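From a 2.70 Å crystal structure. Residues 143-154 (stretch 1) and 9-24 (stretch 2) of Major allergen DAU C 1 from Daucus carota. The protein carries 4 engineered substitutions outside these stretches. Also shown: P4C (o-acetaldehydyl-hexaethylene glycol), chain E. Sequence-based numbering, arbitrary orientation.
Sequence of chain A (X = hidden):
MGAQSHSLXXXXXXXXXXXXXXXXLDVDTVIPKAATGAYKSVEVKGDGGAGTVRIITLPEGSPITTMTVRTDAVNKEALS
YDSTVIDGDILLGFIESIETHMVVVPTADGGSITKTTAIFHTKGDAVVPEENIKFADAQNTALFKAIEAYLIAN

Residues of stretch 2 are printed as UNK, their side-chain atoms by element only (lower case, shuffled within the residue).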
# COMPACT_ATOMS: atom_id res chain seq x y z
N LEU A 143 -19.61 14.16 2.97
CA LEU A 143 -20.43 13.96 4.14
C LEU A 143 -19.67 13.17 5.21
O LEU A 143 -19.71 13.51 6.40
CB LEU A 143 -21.74 13.26 3.76
CG LEU A 143 -22.78 13.11 4.87
CD1 LEU A 143 -23.14 14.47 5.46
CD2 LEU A 143 -24.02 12.38 4.32
N PHE A 144 -18.97 12.12 4.80
CA PHE A 144 -18.13 11.35 5.71
C PHE A 144 -17.18 12.27 6.49
O PHE A 144 -17.10 12.19 7.72
CB PHE A 144 -17.29 10.33 4.93
CG PHE A 144 -16.42 9.47 5.80
CD1 PHE A 144 -16.82 8.19 6.16
CD2 PHE A 144 -15.21 9.92 6.26
CE1 PHE A 144 -16.03 7.38 6.95
CE2 PHE A 144 -14.41 9.13 7.06
CZ PHE A 144 -14.83 7.85 7.41
N LYS A 145 -16.49 13.14 5.76
CA LYS A 145 -15.47 13.98 6.35
C LYS A 145 -16.04 15.10 7.21
O LYS A 145 -15.41 15.55 8.16
CB LYS A 145 -14.55 14.54 5.26
CG LYS A 145 -13.62 13.49 4.61
CD LYS A 145 -12.65 12.89 5.63
CE LYS A 145 -11.57 12.00 5.00
NZ LYS A 145 -10.69 11.40 6.07
N ALA A 146 -17.23 15.58 6.88
CA ALA A 146 -17.90 16.55 7.73
C ALA A 146 -18.21 15.89 9.08
O ALA A 146 -18.06 16.50 10.13
CB ALA A 146 -19.18 17.07 7.07
N ILE A 147 -18.62 14.62 9.04
CA ILE A 147 -18.89 13.84 10.25
C ILE A 147 -17.61 13.55 11.03
O ILE A 147 -17.57 13.68 12.26
CB ILE A 147 -19.66 12.53 9.93
CG1 ILE A 147 -21.10 12.84 9.49
CG2 ILE A 147 -19.73 11.60 11.13
CD1 ILE A 147 -21.78 11.71 8.75
N GLU A 148 -16.55 13.17 10.32
CA GLU A 148 -15.23 13.00 10.95
C GLU A 148 -14.82 14.25 11.74
O GLU A 148 -14.33 14.18 12.87
CB GLU A 148 -14.18 12.67 9.90
CG GLU A 148 -12.93 12.02 10.45
CD GLU A 148 -11.75 12.03 9.48
OE1 GLU A 148 -10.81 12.80 9.73
OE2 GLU A 148 -11.76 11.30 8.46
N ALA A 149 -15.04 15.42 11.15
CA ALA A 149 -14.72 16.68 11.80
C ALA A 149 -15.51 16.84 13.10
O ALA A 149 -14.96 17.26 14.12
CB ALA A 149 -15.00 17.82 10.87
N TYR A 150 -16.79 16.52 13.06
CA TYR A 150 -17.64 16.63 14.25
C TYR A 150 -17.18 15.66 15.38
O TYR A 150 -17.16 16.01 16.56
CB TYR A 150 -19.11 16.41 13.88
CG TYR A 150 -20.02 16.26 15.07
CD1 TYR A 150 -20.66 17.36 15.62
CD2 TYR A 150 -20.23 15.02 15.65
CE1 TYR A 150 -21.49 17.23 16.72
CE2 TYR A 150 -21.06 14.87 16.74
CZ TYR A 150 -21.68 15.98 17.28
OH TYR A 150 -22.51 15.83 18.38
N LEU A 151 -16.82 14.44 14.98
CA LEU A 151 -16.30 13.43 15.92
C LEU A 151 -14.97 13.83 16.57
O LEU A 151 -14.76 13.59 17.77
CB LEU A 151 -16.14 12.07 15.22
CG LEU A 151 -17.44 11.41 14.75
CD1 LEU A 151 -17.16 10.12 14.02
CD2 LEU A 151 -18.40 11.17 15.91
N ILE A 152 -14.07 14.43 15.79
CA ILE A 152 -12.79 14.85 16.33
C ILE A 152 -12.98 15.96 17.39
O ILE A 152 -12.21 16.05 18.34
CB ILE A 152 -11.84 15.33 15.23
CG1 ILE A 152 -11.38 14.14 14.38
CG2 ILE A 152 -10.64 16.08 15.81
CD1 ILE A 152 -10.80 14.54 13.03
N ALA A 153 -14.02 16.77 17.22
CA ALA A 153 -14.29 17.91 18.10
C ALA A 153 -15.20 17.56 19.30
O ALA A 153 -15.20 18.29 20.30
CB ALA A 153 -14.90 19.05 17.30
N ASN A 154 -15.95 16.47 19.21
CA ASN A 154 -16.90 16.07 20.27
C ASN A 154 -16.73 14.60 20.69
O ASN A 154 -15.68 14.20 21.21
CB ASN A 154 -18.35 16.28 19.81
CG ASN A 154 -18.65 17.73 19.48
OD1 ASN A 154 -18.92 18.55 20.38
ND2 ASN A 154 -18.61 18.07 18.18
N UNK A 9 -13.32 3.39 -0.81
CA UNK A 9 -12.65 3.24 0.47
C UNK A 9 -12.31 4.62 0.98
O UNK A 9 -11.82 5.46 0.23
c UNK A 9 -11.39 2.40 0.31
c UNK A 9 -11.72 0.96 -0.01
c UNK A 9 -10.51 0.03 0.08
o UNK A 9 -10.72 -1.20 -0.15
o UNK A 9 -9.37 0.49 0.38
N UNK A 10 -12.60 4.87 2.26
CA UNK A 10 -12.24 6.15 2.87
C UNK A 10 -11.42 5.90 4.13
O UNK A 10 -11.84 5.21 5.04
c UNK A 10 -15.78 7.66 2.30
c UNK A 10 -13.48 7.00 3.21
c UNK A 10 -14.37 7.21 1.98
c UNK A 10 -13.06 8.34 3.75
N UNK A 11 -10.24 6.50 4.16
CA UNK A 11 -9.34 6.38 5.30
C UNK A 11 -9.60 7.49 6.31
O UNK A 11 -9.91 8.63 5.93
c UNK A 11 -6.90 6.38 5.98
o UNK A 11 -7.61 5.30 3.99
c UNK A 11 -7.87 6.43 4.82
N UNK A 12 -9.46 7.16 7.59
CA UNK A 12 -9.62 8.12 8.67
C UNK A 12 -8.66 7.82 9.81
O UNK A 12 -8.34 6.68 10.06
c UNK A 12 -11.05 8.09 9.20
o UNK A 12 -11.23 8.99 10.29
N UNK A 13 -8.23 8.86 10.51
CA UNK A 13 -7.41 8.69 11.70
C UNK A 13 -8.26 8.41 12.92
O UNK A 13 -7.72 8.05 13.96
c UNK A 13 -6.55 9.93 11.95
o UNK A 13 -7.34 11.08 12.17
N UNK A 14 -9.58 8.60 12.81
CA UNK A 14 -10.51 8.28 13.89
C UNK A 14 -10.74 6.76 13.93
O UNK A 14 -10.70 6.08 12.91
c UNK A 14 -11.68 10.52 13.78
c UNK A 14 -12.87 8.54 14.73
c UNK A 14 -11.86 9.01 13.70
N UNK A 15 -10.99 6.23 15.12
CA UNK A 15 -11.14 4.79 15.31
C UNK A 15 -12.40 4.25 14.64
O UNK A 15 -13.35 4.98 14.40
o UNK A 15 -12.41 4.75 17.37
c UNK A 15 -11.15 4.44 16.80
N UNK A 16 -12.38 2.95 14.38
CA UNK A 16 -13.48 2.24 13.72
C UNK A 16 -14.80 2.32 14.48
O UNK A 16 -15.84 2.58 13.89
c UNK A 16 -13.09 0.76 13.48
N UNK A 17 -14.74 2.08 15.79
CA UNK A 17 -15.93 2.18 16.66
C UNK A 17 -16.56 3.57 16.56
O UNK A 17 -17.76 3.70 16.43
c UNK A 17 -15.17 0.02 19.91
o UNK A 17 -15.58 0.56 20.99
c UNK A 17 -15.80 0.41 18.53
o UNK A 17 -14.28 -0.87 19.93
c UNK A 17 -15.59 1.86 18.13
N UNK A 18 -15.72 4.59 16.63
CA UNK A 18 -16.20 5.97 16.67
C UNK A 18 -16.79 6.39 15.31
O UNK A 18 -17.84 7.03 15.26
c UNK A 18 -15.07 6.89 17.10
c UNK A 18 -14.23 8.64 18.72
n UNK A 18 -13.61 10.80 19.83
c UNK A 18 -14.60 9.67 19.80
c UNK A 18 -15.47 8.05 17.99
N UNK A 19 -16.12 6.03 14.22
CA UNK A 19 -16.61 6.35 12.87
C UNK A 19 -17.97 5.71 12.63
O UNK A 19 -18.91 6.36 12.18
c UNK A 19 -15.62 5.88 11.78
c UNK A 19 -14.77 8.20 11.14
c UNK A 19 -14.43 6.83 11.70
c UNK A 19 -16.28 5.83 10.42
N UNK A 20 -18.08 4.43 12.95
CA UNK A 20 -19.32 3.70 12.81
C UNK A 20 -20.45 4.33 13.60
O UNK A 20 -21.59 4.34 13.15
c UNK A 20 -22.45 -0.28 12.22
c UNK A 20 -20.31 1.37 12.91
c UNK A 20 -20.48 0.92 11.60
c UNK A 20 -21.54 0.09 11.26
c UNK A 20 -22.30 0.17 13.53
c UNK A 20 -19.15 2.26 13.26
c UNK A 20 -21.23 0.99 13.87
N UNK A 21 -20.16 4.84 14.79
CA UNK A 21 -21.20 5.45 15.60
C UNK A 21 -21.67 6.74 14.94
O UNK A 21 -22.84 7.08 14.99
o UNK A 21 -19.78 6.78 17.04
c UNK A 21 -20.72 5.72 17.03
N UNK A 22 -20.76 7.44 14.28
CA UNK A 22 -21.10 8.70 13.66
C UNK A 22 -21.85 8.54 12.35
O UNK A 22 -22.81 9.26 12.08
N UNK A 23 -21.41 7.61 11.51
CA UNK A 23 -21.96 7.51 10.16
C UNK A 23 -23.07 6.46 10.05
O UNK A 23 -23.68 6.37 9.00
c UNK A 23 -19.16 5.54 8.22
c UNK A 23 -20.88 7.25 9.07
c UNK A 23 -20.34 5.82 9.16
c UNK A 23 -19.76 8.29 9.17
N UNK A 24 -23.33 5.71 11.12
CA UNK A 24 -24.48 4.78 11.15
C UNK A 24 -25.37 4.98 12.39
O UNK A 24 -26.52 5.42 12.27
c UNK A 24 -25.21 2.39 11.29
c UNK A 24 -23.32 3.01 9.78
c UNK A 24 -24.03 3.31 11.10
O1 P4C E . -26.44 5.91 7.55
C2 P4C E . -26.14 5.76 6.37
C3 P4C E . -24.81 5.15 5.96
O4 P4C E . -24.81 5.04 4.52
C5 P4C E . -23.86 4.12 3.93
C6 P4C E . -24.34 3.77 2.52
O7 P4C E . -23.72 4.60 1.54
C8 P4C E . -22.33 4.31 1.29
C9 P4C E . -21.40 5.54 1.33
O10 P4C E . -20.49 5.47 2.45
C11 P4C E . -19.95 6.74 2.87
C12 P4C E . -20.52 7.18 4.21
O13 P4C E . -21.23 8.42 4.08
C14 P4C E . -21.74 8.96 5.31
C15 P4C E . -23.10 8.34 5.65
O16 P4C E . -24.17 9.23 5.32
C17 P4C E . -25.41 8.57 4.97
C18 P4C E . -26.19 9.37 3.89
O19 P4C E . -27.10 8.55 3.13
C20 P4C E . -26.69 8.26 1.78
C21 P4C E . -27.24 6.90 1.32
O22 P4C E . -26.25 5.98 0.79
O HOH W 1 -8.59 11.10 9.03

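Position 9 has three carbons in a row, the third carrying two oxygens, and lies out of reach of the helix 143-153: Glu9, its carboxylate exposed. Position 10 has four carbons, forked at the first with one arm two carbons long, and points toward the helix. It is Ile10; its CG2 lies 3.9 Å from the centroid of the Phe144 ring, over one face, a CH-pi contact that suits a branched apolar side chain.

Position 11 has one carbon bearing an oxygen and a carbon, directed away from the helix. This is Thr11, whose polar side chain is exposed while its backbone O accepts a hydrogen bond from Lys145 NZ (2.9 Å). Position 12, one carbon then one oxygen, is Ser12. The short hydroxyl suits a buried polar site: OG donates a weak hydrogen bond to Glu148 OE2 (3.0 Å) and accepts an ordinary hydrogen bond from the backbone N of position 14 (3.0 Å).

Position 13 has the same two atoms but is exposed: Ser13, whose N donates to water 1 (2.7 Å), which in turn donates to Glu148 OE1 (2.9 Å). Position 14, one carbon carrying two, is Val14, a compact apolar residue with CG2 3.7 Å from Ile152 CG1.

Position 15, a carbon and an oxygen, is Ser15, the N-cap; its OG accepts a weak bond from the N of position 18 (3.4 Å). A single carbon at position 16 gives Ala16, buried in the first turn. Three carbons ending in two oxygens make position 17 Glu17, exposed. Four carbons ending in nitrogen make position 18 Lys18, whose CA-to-CB bond points toward stretch 1 and whose NZ ends 4.2 Å from Asn154 O, while its O lies 3.4 Å from Leu151 CD1.

Position 19, four carbons forked at the first, is Ile19; its CD1 reaches Phe144 CZ at 3.7 Å. Position 20, a carbon and a six-carbon ring, is Phe20, buried but facing away. Position 21, a carbon and an oxygen, is Ser21, whose OG donates to Lys18 O (2.6 Å).

Position 22 has no side chain: Gly22. An ideal CB would sit 2.8 Å from Leu151 CD1, a clash. Position 23, again four forked carbons, is Ile23, with CD1 3.8 Å from Phe144 CE1 and CG2 3.8 Å from Ile147 CG2. Position 24, one carbon carrying two, is Val24, buried beyond reach.

The contact therefore centers on Phe144, packed among Ile10, Ile19 and Ile23, while Gly22 lets the helices approach. Beside this apolar cluster, the Lys145–Glu148 salt bridge (NZ to OE2, 2.6 Å) links to the strand through Thr11 and Ser12.

Stretch 2, residues 9-24: EITSSVSAEKIFSGIV
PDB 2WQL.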